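Local atomic coordinates of D-aminoacyl-tRNA deacylase 1 (Homo sapiens, PDB entry 2OKV), a protein that removes D-amino acids, and glycine mischarged onto tRNA(Ala), from tRNA as a homodimeric editing deacylase, and may also act in DNA replication. Residues 81-86 with 94-99; 100-105 with 125-130; 48-53 with 115-120. All coordinates share one frame; numbering follows the deposited sequence.

Contact 1. Residues 81-86 with 94-99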
loop_
_atom_site.group_PDB
_atom_site.type_symbol
_atom_site.label_atom_id
_atom_site.label_comp_id
_atom_site.label_asym_id
_atom_site.label_seq_id
_atom_site.Cartn_x
_atom_site.Cartn_y
_atom_site.Cartn_z
ATOM N N THR B 81 -8.882 -6.493 2.819
ATOM C CA THR B 81 -7.750 -7.019 3.623
ATOM C C THR B 81 -7.144 -5.995 4.581
ATOM O O THR B 81 -6.483 -6.361 5.570
ATOM C CB THR B 81 -6.615 -7.633 2.750
ATOM O OG1 THR B 81 -6.137 -6.663 1.819
ATOM C CG2 THR B 81 -7.122 -8.846 1.972
ATOM N N LEU B 82 -7.350 -4.718 4.279
ATOM C CA LEU B 82 -6.898 -3.647 5.160
ATOM C C LEU B 82 -7.623 -3.649 6.512
ATOM O O LEU B 82 -7.106 -3.117 7.492
ATOM C CB LEU B 82 -7.034 -2.290 4.474
ATOM C CG LEU B 82 -6.183 -2.072 3.230
ATOM C CD1 LEU B 82 -6.559 -0.750 2.625
ATOM C CD2 LEU B 82 -4.707 -2.088 3.581
ATOM N N GLN B 83 -8.805 -4.268 6.557
ATOM C CA GLN B 83 -9.562 -4.469 7.804
ATOM C C GLN B 83 -9.202 -5.803 8.473
ATOM O O GLN B 83 -10.074 -6.596 8.834
ATOM C CB GLN B 83 -11.070 -4.389 7.526
ATOM C CG GLN B 83 -11.556 -3.013 7.062
ATOM C CD GLN B 83 -11.365 -1.932 8.125
ATOM O OE1 GLN B 83 -11.141 -0.766 7.805
ATOM N NE2 GLN B 83 -11.462 -2.317 9.389
ATOM N N CYS B 84 -7.905 -6.033 8.640
ATOM C CA CYS B 84 -7.386 -7.299 9.133
ATOM C C CYS B 84 -6.960 -7.204 10.597
ATOM O O CYS B 84 -6.366 -6.203 11.018
ATOM C CB CYS B 84 -6.197 -7.732 8.265
ATOM S SG CYS B 84 -5.045 -8.885 9.035
ATOM N N VAL B 85 -7.264 -8.251 11.362
ATOM C CA VAL B 85 -6.750 -8.394 12.719
ATOM C C VAL B 85 -5.707 -9.520 12.753
ATOM O O VAL B 85 -5.943 -10.617 12.237
ATOM C CB VAL B 85 -7.886 -8.596 13.777
ATOM C CG1 VAL B 85 -8.854 -9.696 13.362
ATOM C CG2 VAL B 85 -7.307 -8.880 15.161
ATOM N N LEU B 86 -4.559 -9.226 13.364
ATOM C CA LEU B 86 -3.402 -10.110 13.326
ATOM C C LEU B 86 -3.124 -10.872 14.606
ATOM O O LEU B 86 -2.026 -10.773 15.164
ATOM N N HIS B 94 -13.056 -10.330 10.312
ATOM C CA HIS B 94 -14.361 -10.116 10.951
ATOM C C HIS B 94 -14.772 -8.645 11.044
ATOM O O HIS B 94 -15.959 -8.342 11.186
ATOM C CB HIS B 94 -14.396 -10.745 12.350
ATOM C CG HIS B 94 -13.750 -9.903 13.409
ATOM N ND1 HIS B 94 -12.433 -10.063 13.789
ATOM C CD2 HIS B 94 -14.236 -8.886 14.160
ATOM C CE1 HIS B 94 -12.138 -9.183 14.731
ATOM N NE2 HIS B 94 -13.216 -8.459 14.976
ATOM N N LEU B 95 -13.792 -7.744 10.992
ATOM C CA LEU B 95 -14.052 -6.308 11.081
ATOM C C LEU B 95 -14.411 -5.705 9.720
ATOM O O LEU B 95 -14.979 -4.612 9.648
ATOM C CB LEU B 95 -12.857 -5.562 11.691
ATOM C CG LEU B 95 -13.127 -4.593 12.858
ATOM C CD1 LEU B 95 -14.428 -3.780 12.695
ATOM C CD2 LEU B 95 -13.153 -5.337 14.193
ATOM N N ALA B 96 -14.068 -6.411 8.646
ATOM C CA ALA B 96 -14.442 -5.966 7.305
ATOM C C ALA B 96 -15.953 -6.120 7.101
ATOM O O ALA B 96 -16.564 -7.069 7.611
ATOM C CB ALA B 96 -13.678 -6.741 6.257
ATOM N N MET B 97 -16.547 -5.177 6.371
ATOM C CA MET B 97 -17.964 -5.269 6.005
ATOM C C MET B 97 -18.169 -6.392 4.978
ATOM O O MET B 97 -17.442 -6.443 3.980
ATOM C CB MET B 97 -18.459 -3.928 5.446
ATOM C CG MET B 97 -19.973 -3.840 5.193
ATOM S SD MET B 97 -20.389 -2.258 4.422
ATOM C CE MET B 97 -20.296 -1.121 5.809
ATOM N N PRO B 98 -19.142 -7.303 5.227
ATOM C CA PRO B 98 -19.501 -8.363 4.274
ATOM C C PRO B 98 -19.828 -7.829 2.874
ATOM O O PRO B 98 -20.436 -6.757 2.740
ATOM C CB PRO B 98 -20.743 -9.012 4.900
ATOM C CG PRO B 98 -21.159 -8.123 6.024
ATOM C CD PRO B 98 -19.939 -7.389 6.463
ATOM N N THR B 99 -19.437 -8.588 1.852
ATOM C CA THR B 99 -19.520 -8.154 0.444
ATOM C C THR B 99 -20.901 -7.720 -0.080
ATOM O O THR B 99 -20.982 -6.904 -0.998
ATOM C CB THR B 99 -18.921 -9.215 -0.505
ATOM O OG1 THR B 99 -19.453 -10.499 -0.176
ATOM C CG2 THR B 99 -17.402 -9.252 -0.373
HETATM O O HOH W 1 -10.824 -8.149 10.897
#
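Q83 and A96 meet through aliphatic carbon: CB of Q83 rests 3.7 Å from both CA and CB of A96. Here the two segments come nearest, the CA atoms of Q83 and A96 5.1 Å apart. The chi1 of Q83 (-65°) sets its CG opposite the carbonyl carbon and 4.1 Å from A96 CA, and the chain then bends at chi2. Farther out, V85 and H94 run across each other at about a right angle. One methyl does the touching, V85 CG1 standing 3.6 Å from both CE1 and ND1 of H94, at an oblique angle to the imidazole. No direct hydrogen bond joins the two segments. Instead a water donates a hydrogen bond to Q83 O (2.7 Å from the water oxygen) and accepts one from L95 N (3.0 Å).

D92, from the intervening loop, holds both ends of the outer pair, its backbone bonding to that of V85 and its OD2 accepting from H94 N. In segment 94-99, L95 and M97 are tied by backbone hydrogen bonds to L35 and I33 of the same chain, while Q83 also leans on K2 of strand 2-8. The contact thus draws together the two ends of the 87-93 excursion, within the connection from strand 73-78 to helix 99-116, with carbon packing and one bridging water, a join that depends on shape more than on charge.

Contact 2. Residues 100-105 with 125-130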
loop_
_atom_site.group_PDB
_atom_site.type_symbol
_atom_site.label_atom_id
_atom_site.label_comp_id
_atom_site.label_asym_id
_atom_site.label_seq_id
_atom_site.Cartn_x
_atom_site.Cartn_y
_atom_site.Cartn_z
ATOM N N GLU B 100 -21.973 -8.263 0.492
ATOM C CA GLU B 100 -23.337 -7.906 0.082
ATOM C C GLU B 100 -23.617 -6.417 0.343
ATOM O O GLU B 100 -24.071 -5.683 -0.558
ATOM C CB GLU B 100 -24.366 -8.780 0.801
ATOM C CG GLU B 100 -24.373 -10.253 0.372
ATOM C CD GLU B 100 -23.435 -11.147 1.194
ATOM O OE1 GLU B 100 -23.846 -12.290 1.510
ATOM O OE2 GLU B 100 -22.302 -10.718 1.521
ATOM N N GLN B 101 -23.312 -5.969 1.565
ATOM C CA GLN B 101 -23.452 -4.561 1.910
ATOM C C GLN B 101 -22.281 -3.749 1.377
ATOM O O GLN B 101 -22.471 -2.606 0.944
ATOM C CB GLN B 101 -23.590 -4.357 3.421
ATOM C CG GLN B 101 -23.993 -2.921 3.798
ATOM C CD GLN B 101 -23.794 -2.595 5.277
ATOM O OE1 GLN B 101 -23.711 -3.491 6.120
ATOM N NE2 GLN B 101 -23.726 -1.302 5.595
ATOM N N ALA B 102 -21.079 -4.333 1.420
ATOM C CA ALA B 102 -19.866 -3.635 1.005
ATOM C C ALA B 102 -19.915 -3.169 -0.445
ATOM O O ALA B 102 -19.409 -2.108 -0.737
ATOM C CB ALA B 102 -18.594 -4.483 1.256
ATOM N N GLU B 103 -20.510 -3.953 -1.348
ATOM C CA GLU B 103 -20.581 -3.520 -2.746
ATOM C C GLU B 103 -21.401 -2.236 -2.882
ATOM O O GLU B 103 -20.969 -1.288 -3.532
ATOM C CB GLU B 103 -21.136 -4.597 -3.692
ATOM C CG GLU B 103 -20.968 -4.139 -5.148
ATOM C CD GLU B 103 -20.983 -5.256 -6.168
ATOM O OE1 GLU B 103 -21.578 -6.319 -5.905
ATOM O OE2 GLU B 103 -20.389 -5.047 -7.248
ATOM N N GLY B 104 -22.581 -2.218 -2.263
ATOM C CA GLY B 104 -23.389 -1.003 -2.198
ATOM C C GLY B 104 -22.673 0.178 -1.572
ATOM O O GLY B 104 -22.716 1.299 -2.100
ATOM N N PHE B 105 -22.009 -0.056 -0.442
ATOM C CA PHE B 105 -21.258 1.017 0.225
ATOM C C PHE B 105 -20.150 1.561 -0.688
ATOM O O PHE B 105 -20.030 2.782 -0.876
ATOM C CB PHE B 105 -20.675 0.523 1.551
ATOM C CG PHE B 105 -20.105 1.621 2.417
ATOM C CD1 PHE B 105 -20.716 1.958 3.615
ATOM C CD2 PHE B 105 -18.951 2.315 2.037
ATOM C CE1 PHE B 105 -20.202 2.973 4.414
ATOM C CE2 PHE B 105 -18.431 3.342 2.832
ATOM C CZ PHE B 105 -19.061 3.668 4.020
ATOM N N GLY B 125 -11.665 -0.553 -10.131
ATOM C CA GLY B 125 -11.438 -1.949 -10.470
ATOM C C GLY B 125 -12.778 -2.593 -10.765
ATOM O O GLY B 125 -13.736 -1.910 -11.154
ATOM N N LYS B 126 -12.856 -3.908 -10.562
ATOM C CA LYS B 126 -14.113 -4.646 -10.680
ATOM C C LYS B 126 -14.369 -5.330 -9.338
ATOM O O LYS B 126 -13.733 -6.334 -9.014
ATOM C CB LYS B 126 -14.061 -5.665 -11.837
ATOM C CG LYS B 126 -15.390 -6.404 -12.062
ATOM C CD LYS B 126 -15.545 -7.072 -13.460
ATOM C CE LYS B 126 -14.322 -7.884 -13.899
ATOM N NZ LYS B 126 -14.528 -8.604 -15.223
ATOM N N PHE B 127 -15.299 -4.764 -8.566
ATOM C CA PHE B 127 -15.536 -5.160 -7.162
ATOM C C PHE B 127 -15.393 -6.654 -6.780
ATOM O O PHE B 127 -14.715 -6.979 -5.820
ATOM C CB PHE B 127 -16.878 -4.624 -6.639
ATOM C CG PHE B 127 -17.085 -4.877 -5.170
ATOM C CD1 PHE B 127 -16.637 -3.956 -4.225
ATOM C CD2 PHE B 127 -17.696 -6.050 -4.731
ATOM C CE1 PHE B 127 -16.790 -4.190 -2.869
ATOM C CE2 PHE B 127 -17.865 -6.297 -3.364
ATOM C CZ PHE B 127 -17.414 -5.363 -2.432
ATOM N N GLY B 128 -16.014 -7.565 -7.483
ATOM C CA GLY B 128 -15.929 -8.958 -6.986
ATOM C C GLY B 128 -14.730 -9.785 -7.445
ATOM O O GLY B 128 -14.542 -10.934 -7.006
ATOM N N ALA B 129 -13.921 -9.201 -8.323
ATOM C CA ALA B 129 -13.108 -9.989 -9.244
ATOM C C ALA B 129 -11.697 -10.208 -8.751
ATOM O O ALA B 129 -11.197 -9.470 -7.917
ATOM C CB ALA B 129 -13.087 -9.322 -10.623
ATOM N N TYR B 130 -11.059 -11.236 -9.283
ATOM C CA TYR B 130 -9.653 -11.464 -9.026
ATOM C C TYR B 130 -8.866 -10.599 -10.007
ATOM O O TYR B 130 -8.814 -10.880 -11.210
ATOM C CB TYR B 130 -9.337 -12.950 -9.159
ATOM C CG TYR B 130 -7.894 -13.347 -8.970
ATOM C CD1 TYR B 130 -7.029 -12.601 -8.167
ATOM C CD2 TYR B 130 -7.401 -14.505 -9.565
ATOM C CE1 TYR B 130 -5.710 -12.979 -7.989
ATOM C CE2 TYR B 130 -6.068 -14.889 -9.395
ATOM C CZ TYR B 130 -5.240 -14.124 -8.596
ATOM O OH TYR B 130 -3.934 -14.501 -8.427
#
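The CA atoms of E103, on the first turns of helix 99-116, and F127, in a type I beta turn from K126 to A129, come within 6.9 Å, and the turn is closed by a bond from A129 N to K126 O of 3.0 Å. F127 is the side chain that reaches across. Its chi1 of -174° carries CG away from the backbone N and sends the ring out of the turn to the helix, where it lies against backbone as much as side chain. CA of E103 sits over one ring face, 3.9 Å from the centroid and 17° off the normal, which makes a CH-pi contact displaced toward the rim. The far end of the ring reaches the helix backbone: F127 CZ is 3.6 Å from E103 N. The methyl of A102 borders the same atom, A102 CB lying 4.0 Å from F127 CZ.

The rest of E103 follows the ring back toward its root. With CG likewise anti to N and the chain extended beyond it, CB lies 3.7 Å from CE2 of F127, CG and CD pass by CD2, and OE2 ends 3.6 Å from CB of F127. Carboxylate and ring planes are only 22° apart, so the acid lies almost flat along the phenyl group instead of pointing into it.

Neighbouring side chains K126 and A129 pack on V15 of strand 10-15, and Y130 OH is hydrogen-bonded to D138 of the second subunit. The aromatic face is therefore paired with the CH of the helix backbone and the aliphatic stem of an acid, an attachment made by dispersion and weak CH-pi attraction, with no hydrogen bond or salt bridge between the segments.

Contact 3. Residues 48-53 with 115-120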
loop_
_atom_site.group_PDB
_atom_site.type_symbol
_atom_site.label_atom_id
_atom_site.label_comp_id
_atom_site.label_asym_id
_atom_site.label_seq_id
_atom_site.Cartn_x
_atom_site.Cartn_y
_atom_site.Cartn_z
ATOM N N LYS B 48 -10.697 13.539 2.476
ATOM C CA LYS B 48 -9.268 13.350 2.751
ATOM C C LYS B 48 -8.488 12.946 1.512
ATOM O O LYS B 48 -7.398 13.473 1.278
ATOM C CB LYS B 48 -9.029 12.323 3.868
ATOM C CG LYS B 48 -9.431 12.804 5.265
ATOM C CD LYS B 48 -9.791 11.611 6.139
ATOM C CE LYS B 48 -8.624 11.114 6.948
ATOM N NZ LYS B 48 -8.617 11.792 8.281
ATOM N N ILE B 49 -9.043 12.016 0.728
ATOM C CA ILE B 49 -8.369 11.525 -0.481
ATOM C C ILE B 49 -8.197 12.685 -1.459
ATOM O O ILE B 49 -7.109 12.903 -2.010
ATOM C CB ILE B 49 -9.157 10.366 -1.161
ATOM C CG1 ILE B 49 -9.030 9.074 -0.354
ATOM C CG2 ILE B 49 -8.704 10.134 -2.615
ATOM C CD1 ILE B 49 -10.126 8.059 -0.677
ATOM N N LEU B 50 -9.275 13.442 -1.652
ATOM C CA LEU B 50 -9.297 14.504 -2.648
ATOM C C LEU B 50 -8.391 15.668 -2.282
ATOM O O LEU B 50 -7.873 16.362 -3.157
ATOM C CB LEU B 50 -10.736 14.999 -2.874
ATOM C CG LEU B 50 -11.643 14.025 -3.640
ATOM C CD1 LEU B 50 -13.047 14.590 -3.734
ATOM C CD2 LEU B 50 -11.120 13.760 -5.032
ATOM N N ASN B 51 -8.192 15.864 -0.983
ATOM C CA ASN B 51 -7.398 16.987 -0.482
ATOM C C ASN B 51 -5.956 16.643 -0.051
ATOM O O ASN B 51 -5.167 17.532 0.307
ATOM C CB ASN B 51 -8.209 17.708 0.592
ATOM C CG ASN B 51 -9.494 18.348 0.013
ATOM O OD1 ASN B 51 -9.439 19.431 -0.599
ATOM N ND2 ASN B 51 -10.656 17.669 0.180
ATOM N N LEU B 52 -5.602 15.358 -0.133
ATOM C CA LEU B 52 -4.281 14.872 0.257
ATOM C C LEU B 52 -3.172 15.438 -0.647
ATOM O O LEU B 52 -3.123 15.145 -1.851
ATOM C CB LEU B 52 -4.257 13.345 0.182
ATOM C CG LEU B 52 -3.330 12.450 1.028
ATOM C CD1 LEU B 52 -2.784 11.312 0.184
ATOM C CD2 LEU B 52 -2.249 13.162 1.783
ATOM N N ARG B 53 -2.273 16.202 -0.042
ATOM C CA ARG B 53 -1.203 16.908 -0.759
ATOM C C ARG B 53 0.027 16.021 -0.968
ATOM O O ARG B 53 0.977 16.038 -0.175
ATOM C CB ARG B 53 -0.778 18.163 0.005
ATOM C CG ARG B 53 -1.782 19.318 0.054
ATOM C CD ARG B 53 -1.310 20.367 1.117
ATOM N NE ARG B 53 -1.418 21.739 0.640
ATOM C CZ ARG B 53 -0.433 22.645 0.677
ATOM N NH1 ARG B 53 0.769 22.347 1.179
ATOM N NH2 ARG B 53 -0.647 23.861 0.200
ATOM N N LYS B 115 -18.909 12.923 -7.740
ATOM C CA LYS B 115 -19.678 14.161 -7.674
ATOM C C LYS B 115 -18.912 15.319 -7.014
ATOM O O LYS B 115 -19.176 16.486 -7.317
ATOM C CB LYS B 115 -21.060 13.938 -7.052
ATOM C CG LYS B 115 -21.196 14.206 -5.560
ATOM C CD LYS B 115 -22.682 14.265 -5.204
ATOM C CE LYS B 115 -22.963 13.835 -3.770
ATOM N NZ LYS B 115 -24.390 13.375 -3.674
ATOM N N THR B 116 -17.973 14.990 -6.128
ATOM C CA THR B 116 -17.147 15.995 -5.437
ATOM C C THR B 116 -15.978 16.449 -6.309
ATOM O O THR B 116 -15.492 17.574 -6.165
ATOM C CB THR B 116 -16.619 15.453 -4.074
ATOM O OG1 THR B 116 -17.732 15.074 -3.259
ATOM C CG2 THR B 116 -15.790 16.512 -3.310
ATOM N N TYR B 117 -15.505 15.553 -7.179
ATOM C CA TYR B 117 -14.405 15.827 -8.107
ATOM C C TYR B 117 -14.937 15.824 -9.544
ATOM O O TYR B 117 -15.931 16.488 -9.833
ATOM C CB TYR B 117 -13.286 14.791 -7.910
ATOM C CG TYR B 117 -11.977 15.062 -8.646
ATOM C CD1 TYR B 117 -11.666 16.341 -9.165
ATOM C CD2 TYR B 117 -11.042 14.042 -8.802
ATOM C CE1 TYR B 117 -10.435 16.575 -9.833
ATOM C CE2 TYR B 117 -9.831 14.257 -9.456
ATOM C CZ TYR B 117 -9.530 15.518 -9.961
ATOM O OH TYR B 117 -8.329 15.692 -10.603
ATOM N N ARG B 118 -14.281 15.085 -10.437
ATOM C CA ARG B 118 -14.742 14.942 -11.818
ATOM C C ARG B 118 -14.909 13.445 -12.134
ATOM O O ARG B 118 -13.968 12.667 -11.962
ATOM C CB ARG B 118 -13.756 15.595 -12.796
ATOM C CG ARG B 118 -13.560 17.099 -12.584
ATOM C CD ARG B 118 -12.723 17.746 -13.683
ATOM N NE ARG B 118 -12.525 19.178 -13.427
ATOM C CZ ARG B 118 -13.306 20.155 -13.891
ATOM N NH1 ARG B 118 -13.031 21.426 -13.589
ATOM N NH2 ARG B 118 -14.362 19.874 -14.655
ATOM N N PRO B 119 -16.102 13.043 -12.613
ATOM C CA PRO B 119 -16.384 11.625 -12.850
ATOM C C PRO B 119 -15.384 10.961 -13.795
ATOM O O PRO B 119 -14.971 9.824 -13.554
ATOM C CB PRO B 119 -17.782 11.646 -13.488
ATOM C CG PRO B 119 -18.378 12.942 -13.041
ATOM C CD PRO B 119 -17.242 13.903 -12.983
ATOM N N GLU B 120 -14.980 11.675 -14.843
ATOM C CA GLU B 120 -14.123 11.115 -15.894
ATOM C C GLU B 120 -12.696 10.844 -15.449
ATOM O O GLU B 120 -11.964 10.105 -16.116
ATOM C CB GLU B 120 -14.121 12.023 -17.136
ATOM C CG GLU B 120 -13.352 13.335 -16.968
ATOM C CD GLU B 120 -14.156 14.450 -16.307
ATOM O OE1 GLU B 120 -15.344 14.241 -15.975
ATOM O OE2 GLU B 120 -13.588 15.554 -16.126
#
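L50 meets T116 and Y117 through its two methyls, and three torsions bring them there: L50 CG stands opposite its own carbonyl carbon (chi1 -72°), while T116 CG2 and Y117 CG are both anti to their backbone N, the latter at chi1 -171°. L50, near the end of helix 39-51, extends its chain fully and divides its branches between two neighbours. CD1 faces the methyl of T116, with CD1 to CG2 of T116 only 3.4 Å, tighter than usual for two carbons, and T116 CB follows at 3.7 Å from the same CD1. The other branch turns to the tyrosine: CD2 of L50 is 3.7 Å from CB of Y117 and 3.8 Å from its CD2, so it rests where the aromatic group leaves the backbone and approaches the ring obliquely. Both pairs of side chains run aslant, and no hydrogen bond joins the segments.

The polar ends are directed elsewhere. T116 OG1 bonds back to the carbonyl of Q112, one helical turn earlier, which leaves its methyl turned to the leucine; Y117 OH, at the far end of the ring, bonds to the carbonyl of Y72. The tyrosine is thus packed by L50 at its root and fixed at its hydroxyl by that hydrogen bond.

Y117 is the first residue to leave helical geometry after helix 99-116, so the contact joins the C-terminal ends of the chain's two long helices. L50 also packs on L113 of helix 99-116, and L50 and Y117 together rest on M68 of helix 67-70 and on I74 of strand 73-78 in the mixed sheet.

Contacts 1 and 2 are consecutive: 94-99 runs into helix 99-116, and the two touch where M97 O lies 3.5 Å from A102 CB and M97 CE 3.8 Å from F105 CD1, their centres about 14 Å apart. Contacts 2 and 3 use opposite ends of that helix, with centres about 20 Å and nearest atoms about 10 Å apart; contacts 1 and 3, about 25 Å between centres, lie on opposite sides of the chain's centre. Residues of all three reach the second subunit; in contact 2, Y130 packs on its G139, by similarity part of the Gly-cisPro motif that enters the partner's active site to reject L-amino acids. The Q83 side chain is about 14 Å from the magnesium ion.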